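Local coordinates for protein adenosine kinase, putative (Trypanosoma brucei, PDB 3OTX) that probably phosphorylates adenosine to AMP at the expense of ATP, a magnesium-dependent step of purine salvage, at residues 240-252 / 263-277. The protein carries 1 engineered substitution. Residues are numbered along the deposited sequence; the frame is centred on the assembly and turned at random.
Sequences DCVEEIARRAVSE and VVFTRDIESTVLATK. With AP5 (bis(adenosine)-5'-pentaphosphate), chain C.
Val242, in the first turn of helix 242-251, drives CG1 between Phe265 and Val273, 3.6 Å from Phe265 CD2 and 3.7 Å from Val273 CG2. Holding CG1 anti to the backbone N (chi1 179°) aims this branch at the hairpin. Val242 CB also lies beside the guanidinium of Arg267, which has Val273 CG2 over one face and grips Ser271 side-on, NE reaching Ser271 O at 2.7 Å and NH2 Ser271 OG. Glu243 lays its CG across Val273 at about a right angle. Ile245 brings CG2 to Phe265 CE2, while Ala246 N, whose proton goes to Val242 O, lies at the edge of the same ring. One face of that ring carries Val263 CG1. Ala246 is small enough to settle directly on the hairpin, its CB 3.7 Å from Val273 CG1 and 3.8 Å from Ala275 CB. Further on, Ala249 CB and Val250 CG2 both meet Val263 CG2, each at 3.6 Å, and Val250 CG1 rests against the backbone at Thr276 and Lys277. The interface is thus largely apolar, with the helix running at 27° to strand 270-276. On the other side of the hairpin, Val264, Thr272 and Leu274 face helix 317-332, completing an alpha/beta/alpha sandwich of the ribokinase type; at the turn, Thr266 OG1 and Asp268 N both donate to the AP5 phosphate oxygen O2A, and strand 220-224 borders strand 263-267 while strand 279-283 borders strand 270-276.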
loop_
_atom_site.group_PDB
_atom_site.type_symbol
_atom_site.label_atom_id
_atom_site.label_comp_id
_atom_site.label_asym_id
_atom_site.label_seq_id
_atom_site.Cartn_x
_atom_site.Cartn_y
_atom_site.Cartn_z
ATOM N N ASP A 240 -2.357 -22.760 7.807
ATOM C CA ASP A 240 -2.305 -21.408 8.392
ATOM C C ASP A 240 -0.887 -21.047 8.834
ATOM O O ASP A 240 -0.676 -20.069 9.565
ATOM C CB ASP A 240 -3.304 -21.255 9.556
ATOM C CG ASP A 240 -2.879 -22.015 10.812
ATOM O OD1 ASP A 240 -1.926 -22.816 10.739
ATOM O OD2 ASP A 240 -3.503 -21.810 11.874
ATOM N N CYS A 241 0.082 -21.840 8.394
ATOM C CA CYS A 241 1.477 -21.610 8.698
ATOM C C CYS A 241 2.066 -20.594 7.723
ATOM O O CYS A 241 2.216 -20.895 6.544
ATOM C CB CYS A 241 2.217 -22.947 8.608
ATOM S SG CYS A 241 3.954 -22.844 8.922
ATOM N N VAL A 242 2.392 -19.403 8.222
ATOM C CA VAL A 242 2.839 -18.319 7.364
ATOM C C VAL A 242 4.099 -18.663 6.581
ATOM O O VAL A 242 4.223 -18.293 5.401
ATOM C CB VAL A 242 3.010 -17.012 8.182
ATOM C CG1 VAL A 242 3.504 -15.871 7.313
ATOM C CG2 VAL A 242 1.674 -16.656 8.862
ATOM N N GLU A 243 5.028 -19.378 7.215
ATOM C CA GLU A 243 6.227 -19.822 6.512
ATOM C C GLU A 243 5.839 -20.727 5.337
ATOM O O GLU A 243 6.355 -20.554 4.242
ATOM C CB GLU A 243 7.206 -20.531 7.449
ATOM C CG GLU A 243 7.943 -19.533 8.336
ATOM C CD GLU A 243 9.055 -20.184 9.146
ATOM O OE1 GLU A 243 9.694 -21.141 8.657
ATOM O OE2 GLU A 243 9.285 -19.724 10.279
ATOM N N GLU A 244 4.922 -21.656 5.565
ATOM C CA GLU A 244 4.505 -22.599 4.504
ATOM C C GLU A 244 3.752 -21.863 3.393
ATOM O O GLU A 244 3.972 -22.111 2.215
ATOM C CB GLU A 244 3.669 -23.755 5.093
ATOM C CG GLU A 244 3.153 -24.771 4.074
ATOM C CD GLU A 244 4.272 -25.488 3.321
ATOM O OE1 GLU A 244 5.437 -25.466 3.780
ATOM O OE2 GLU A 244 3.971 -26.047 2.250
ATOM N N ILE A 245 2.888 -20.922 3.770
ATOM C CA ILE A 245 2.180 -20.109 2.771
ATOM C C ILE A 245 3.173 -19.359 1.891
ATOM O O ILE A 245 3.027 -19.329 0.660
ATOM C CB ILE A 245 1.145 -19.165 3.440
ATOM C CG1 ILE A 245 0.122 -20.000 4.221
ATOM C CG2 ILE A 245 0.416 -18.303 2.398
ATOM C CD1 ILE A 245 -0.746 -19.187 5.203
ATOM N N ALA A 246 4.187 -18.757 2.508
ATOM C CA ALA A 246 5.242 -18.068 1.761
ATOM C C ALA A 246 6.006 -19.011 0.806
ATOM O O ALA A 246 6.202 -18.666 -0.367
ATOM C CB ALA A 246 6.202 -17.316 2.706
ATOM N N ARG A 247 6.401 -20.192 1.298
ATOM C CA ARG A 247 7.073 -21.211 0.488
ATOM C C ARG A 247 6.240 -21.514 -0.750
ATOM O O ARG A 247 6.751 -21.521 -1.884
ATOM C CB ARG A 247 7.237 -22.484 1.342
ATOM C CG ARG A 247 8.071 -23.604 0.755
ATOM C CD ARG A 247 8.361 -24.635 1.865
ATOM N NE ARG A 247 9.396 -24.156 2.786
ATOM C CZ ARG A 247 9.248 -23.933 4.095
ATOM N NH1 ARG A 247 8.094 -24.154 4.728
ATOM N NH2 ARG A 247 10.288 -23.492 4.786
ATOM N N ARG A 248 4.958 -21.773 -0.535
ATOM C CA ARG A 248 4.070 -22.127 -1.649
ATOM C C ARG A 248 3.813 -20.928 -2.605
ATOM O O ARG A 248 3.624 -21.112 -3.815
ATOM C CB ARG A 248 2.750 -22.697 -1.139
ATOM C CG ARG A 248 2.849 -23.949 -0.312
ATOM C CD ARG A 248 1.475 -24.410 0.095
ATOM N NE ARG A 248 1.532 -25.501 1.062
ATOM C CZ ARG A 248 0.490 -26.224 1.447
ATOM N NH1 ARG A 248 -0.715 -25.981 0.939
ATOM N NH2 ARG A 248 0.649 -27.198 2.332
ATOM N N ALA A 249 3.783 -19.706 -2.092
ATOM C CA ALA A 249 3.561 -18.551 -2.985
ATOM C C ALA A 249 4.780 -18.347 -3.858
ATOM O O ALA A 249 4.692 -17.767 -4.941
ATOM C CB ALA A 249 3.284 -17.294 -2.159
ATOM N N VAL A 250 5.926 -18.829 -3.393
ATOM C CA VAL A 250 7.135 -18.746 -4.196
ATOM C C VAL A 250 7.062 -19.722 -5.370
ATOM O O VAL A 250 7.309 -19.325 -6.516
ATOM C CB VAL A 250 8.421 -18.958 -3.356
ATOM C CG1 VAL A 250 9.634 -19.224 -4.258
ATOM C CG2 VAL A 250 8.651 -17.739 -2.448
ATOM N N SER A 251 6.693 -20.974 -5.091
ATOM C CA SER A 251 6.892 -22.035 -6.076
ATOM C C SER A 251 5.608 -22.544 -6.742
ATOM O O SER A 251 5.668 -23.278 -7.747
ATOM C CB SER A 251 7.630 -23.189 -5.426
ATOM O OG SER A 251 6.850 -23.732 -4.376
ATOM N N GLU A 252 4.454 -22.194 -6.186
ATOM C CA GLU A 252 3.217 -22.781 -6.647
ATOM C C GLU A 252 2.336 -21.769 -7.361
ATOM O O GLU A 252 1.536 -22.141 -8.204
ATOM C CB GLU A 252 2.493 -23.482 -5.494
ATOM C CG GLU A 252 3.278 -24.696 -4.961
ATOM C CD GLU A 252 2.583 -25.456 -3.857
ATOM O OE1 GLU A 252 1.342 -25.391 -3.741
ATOM O OE2 GLU A 252 3.280 -26.216 -3.137
ATOM N N VAL A 263 8.580 -13.466 -1.497
ATOM C CA VAL A 263 7.360 -13.278 -0.739
ATOM C C VAL A 263 7.748 -12.759 0.642
ATOM O O VAL A 263 8.654 -13.302 1.285
ATOM C CB VAL A 263 6.544 -14.584 -0.663
ATOM C CG1 VAL A 263 5.258 -14.411 0.105
ATOM C CG2 VAL A 263 6.202 -15.113 -2.095
ATOM N N VAL A 264 7.069 -11.702 1.092
ATOM C CA VAL A 264 7.379 -11.064 2.374
ATOM C C VAL A 264 6.077 -10.927 3.149
ATOM O O VAL A 264 5.186 -10.207 2.704
ATOM C CB VAL A 264 7.931 -9.638 2.143
ATOM C CG1 VAL A 264 8.264 -8.953 3.485
ATOM C CG2 VAL A 264 9.171 -9.657 1.235
ATOM N N PHE A 265 5.962 -11.585 4.298
ATOM C CA PHE A 265 4.750 -11.509 5.127
ATOM C C PHE A 265 5.135 -10.989 6.507
ATOM O O PHE A 265 5.898 -11.638 7.244
ATOM C CB PHE A 265 4.088 -12.890 5.313
ATOM C CG PHE A 265 3.500 -13.482 4.072
ATOM C CD1 PHE A 265 2.908 -12.672 3.104
ATOM C CD2 PHE A 265 3.496 -14.878 3.903
ATOM C CE1 PHE A 265 2.325 -13.240 1.962
ATOM C CE2 PHE A 265 2.915 -15.451 2.766
ATOM C CZ PHE A 265 2.344 -14.614 1.804
ATOM N N THR A 266 4.601 -9.824 6.848
ATOM C CA THR A 266 4.858 -9.216 8.141
ATOM C C THR A 266 3.913 -9.793 9.190
ATOM O O THR A 266 2.807 -10.268 8.872
ATOM C CB THR A 266 4.732 -7.679 8.106
ATOM O OG1 THR A 266 3.398 -7.321 7.712
ATOM C CG2 THR A 266 5.703 -7.076 7.093
ATOM N N ARG A 267 4.374 -9.737 10.449
ATOM C CA ARG A 267 3.671 -10.389 11.537
ATOM C C ARG A 267 3.593 -9.536 12.798
ATOM O O ARG A 267 3.654 -10.063 13.896
ATOM C CB ARG A 267 4.266 -11.779 11.831
ATOM C CG ARG A 267 4.104 -12.744 10.623
ATOM C CD ARG A 267 4.261 -14.167 11.096
ATOM N NE ARG A 267 5.628 -14.361 11.546
ATOM C CZ ARG A 267 6.155 -15.562 11.751
ATOM N NH1 ARG A 267 5.410 -16.651 11.570
ATOM N NH2 ARG A 267 7.418 -15.678 12.143
ATOM N N ASP A 268 3.352 -8.239 12.617
ATOM C CA ASP A 268 3.409 -7.226 13.712
ATOM C C ASP A 268 4.647 -7.367 14.623
ATOM O O ASP A 268 5.763 -7.122 14.132
ATOM C CB ASP A 268 2.085 -7.071 14.515
ATOM C CG ASP A 268 1.551 -8.379 15.055
ATOM O OD1 ASP A 268 1.873 -8.739 16.202
ATOM O OD2 ASP A 268 0.821 -9.059 14.297
ATOM N N ILE A 269 4.496 -7.820 15.881
ATOM C CA ILE A 269 5.668 -7.936 16.786
ATOM C C ILE A 269 6.458 -9.231 16.512
ATOM O O ILE A 269 7.605 -9.368 16.933
ATOM C CB ILE A 269 5.324 -7.792 18.260
ATOM C CG1 ILE A 269 4.372 -8.872 18.700
ATOM C CG2 ILE A 269 4.751 -6.392 18.542
ATOM C CD1 ILE A 269 4.361 -9.051 20.222
ATOM N N GLU A 270 5.854 -10.167 15.777
ATOM C CA GLU A 270 6.569 -11.398 15.476
ATOM C C GLU A 270 7.396 -11.215 14.219
ATOM O O GLU A 270 7.217 -10.271 13.451
ATOM C CB GLU A 270 5.636 -12.614 15.330
ATOM C CG GLU A 270 4.990 -13.026 16.619
ATOM C CD GLU A 270 4.169 -14.293 16.444
ATOM O OE1 GLU A 270 3.100 -14.214 15.801
ATOM O OE2 GLU A 270 4.599 -15.354 16.930
ATOM N N SER A 271 8.292 -12.168 13.973
ATOM C CA SER A 271 9.226 -11.975 12.862
ATOM C C SER A 271 8.580 -11.929 11.462
ATOM O O SER A 271 7.531 -12.531 11.207
ATOM C CB SER A 271 10.340 -13.031 12.915
ATOM O OG SER A 271 9.799 -14.307 12.644
ATOM N N THR A 272 9.203 -11.161 10.578
ATOM C CA THR A 272 8.783 -11.064 9.215
ATOM C C THR A 272 9.288 -12.296 8.459
ATOM O O THR A 272 10.444 -12.703 8.606
ATOM C CB THR A 272 9.317 -9.782 8.562
ATOM O OG1 THR A 272 8.605 -8.661 9.103
ATOM C CG2 THR A 272 9.100 -9.794 7.042
ATOM N N VAL A 273 8.395 -12.878 7.676
ATOM C CA VAL A 273 8.705 -14.105 6.904
ATOM C C VAL A 273 9.180 -13.676 5.505
ATOM O O VAL A 273 8.541 -12.865 4.855
ATOM C CB VAL A 273 7.479 -15.040 6.830
ATOM C CG1 VAL A 273 7.717 -16.241 5.881
ATOM C CG2 VAL A 273 7.123 -15.563 8.195
ATOM N N LEU A 274 10.343 -14.152 5.115
ATOM C CA LEU A 274 10.976 -13.767 3.860
ATOM C C LEU A 274 11.279 -15.047 3.088
ATOM O O LEU A 274 12.052 -15.872 3.553
ATOM C CB LEU A 274 12.284 -13.008 4.134
ATOM C CG LEU A 274 13.194 -12.608 2.966
ATOM C CD1 LEU A 274 12.489 -11.680 1.958
ATOM C CD2 LEU A 274 14.502 -11.938 3.430
ATOM N N ALA A 275 10.651 -15.231 1.924
ATOM C CA ALA A 275 10.865 -16.483 1.153
ATOM C C ALA A 275 11.265 -16.201 -0.267
ATOM O O ALA A 275 10.742 -15.277 -0.898
ATOM C CB ALA A 275 9.632 -17.357 1.165
ATOM N N THR A 276 12.180 -17.032 -0.774
ATOM C CA THR A 276 12.577 -16.996 -2.176
ATOM C C THR A 276 12.770 -18.450 -2.620
ATOM O O THR A 276 12.585 -19.380 -1.821
ATOM C CB THR A 276 13.899 -16.235 -2.383
ATOM O OG1 THR A 276 14.965 -17.036 -1.869
ATOM C CG2 THR A 276 13.922 -14.837 -1.722
ATOM N N LYS A 277 13.148 -18.664 -3.883
ATOM C CA LYS A 277 13.433 -20.023 -4.347
ATOM C C LYS A 277 14.503 -20.674 -3.477
ATOM O O LYS A 277 14.613 -21.904 -3.445
ATOM C CB LYS A 277 13.875 -20.010 -5.824
ATOM C CG LYS A 277 15.231 -19.371 -6.045
ATOM C CD LYS A 277 15.571 -19.243 -7.514
ATOM C CE LYS A 277 16.971 -18.694 -7.663
ATOM N NZ LYS A 277 17.257 -18.369 -9.082
HETATM P PA AP5 C . 1.992 -5.396 10.649
HETATM O O1A AP5 C . 1.060 -5.290 11.852
HETATM O O2A AP5 C . 2.281 -6.818 10.213
HETATM O O3A AP5 C . 1.444 -4.625 9.346
HETATM P PB AP5 C . -0.089 -4.533 8.848
HETATM O O1B AP5 C . -0.954 -5.600 9.443
HETATM O O2B AP5 C . -0.042 -4.431 7.363
HETATM O O3B AP5 C . -0.459 -3.124 9.492
HETATM P PG AP5 C . -1.841 -2.414 9.841
HETATM O O1G AP5 C . -1.555 -1.433 10.936
HETATM O O2G AP5 C . -2.934 -3.346 10.313
HETATM O O3G AP5 C . -2.092 -1.658 8.509
HETATM P PD AP5 C . -3.314 -0.697 8.063
HETATM O O1D AP5 C . -4.379 -0.516 9.129
HETATM O O2D AP5 C . -3.730 -1.201 6.709
HETATM O O3D AP5 C . -2.553 0.718 7.964
HETATM P PE AP5 C . -1.752 1.277 6.679
HETATM O O1E AP5 C . -0.987 0.156 6.035
HETATM O O2E AP5 C . -0.975 2.527 7.087
HETATM O O5F AP5 C . 3.313 -4.554 10.993
HETATM C C5F AP5 C . 4.308 -4.316 9.997
HETATM C C4F AP5 C . 5.624 -4.034 10.679
HETATM O O4F AP5 C . 5.468 -2.963 11.620
HETATM C C3F AP5 C . 6.153 -5.177 11.541
HETATM O O3F AP5 C . 6.911 -6.059 10.750
HETATM C C2F AP5 C . 6.928 -4.470 12.615
HETATM O O2F AP5 C . 8.202 -4.120 12.133
HETATM C C1F AP5 C . 6.134 -3.174 12.804
HETATM N N9A AP5 C . 5.107 -3.257 13.882
HETATM C C8A AP5 C . 3.720 -3.303 13.715
HETATM N N7A AP5 C . 3.157 -3.350 14.954
HETATM C C5A AP5 C . 4.142 -3.317 15.882
HETATM C C6A AP5 C . 4.150 -3.296 17.259
HETATM N N6A AP5 C . 3.022 -3.209 17.971
HETATM N N1A AP5 C . 5.356 -3.243 17.915
HETATM C C2A AP5 C . 6.561 -3.183 17.232
HETATM N N3A AP5 C . 6.538 -3.192 15.854
HETATM C C4A AP5 C . 5.363 -3.234 15.196
HETATM O O5J AP5 C . -2.937 1.695 5.650
HETATM C C5J AP5 C . -3.864 2.702 6.016
HETATM C C4J AP5 C . -4.226 3.389 4.711
HETATM O O4J AP5 C . -5.052 2.537 3.901
HETATM C C3J AP5 C . -5.092 4.640 4.892
HETATM O O3J AP5 C . -4.256 5.779 4.685
HETATM C C2J AP5 C . -6.207 4.501 3.842
HETATM O O2J AP5 C . -6.417 5.680 3.074
HETATM C C1J AP5 C . -5.683 3.383 2.974
HETATM N N9B AP5 C . -6.734 2.669 2.235
HETATM C C8B AP5 C . -7.803 2.029 2.802
HETATM N N7B AP5 C . -8.556 1.540 1.782
HETATM C C5B AP5 C . -7.962 1.866 0.591
HETATM C C6B AP5 C . -8.298 1.608 -0.744
HETATM N N6B AP5 C . -9.429 0.995 -1.126
HETATM N N1B AP5 C . -7.458 2.136 -1.685
HETATM C C2B AP5 C . -6.282 2.791 -1.400
HETATM N N3B AP5 C . -5.976 3.083 -0.086
HETATM C C4B AP5 C . -6.801 2.583 0.882
#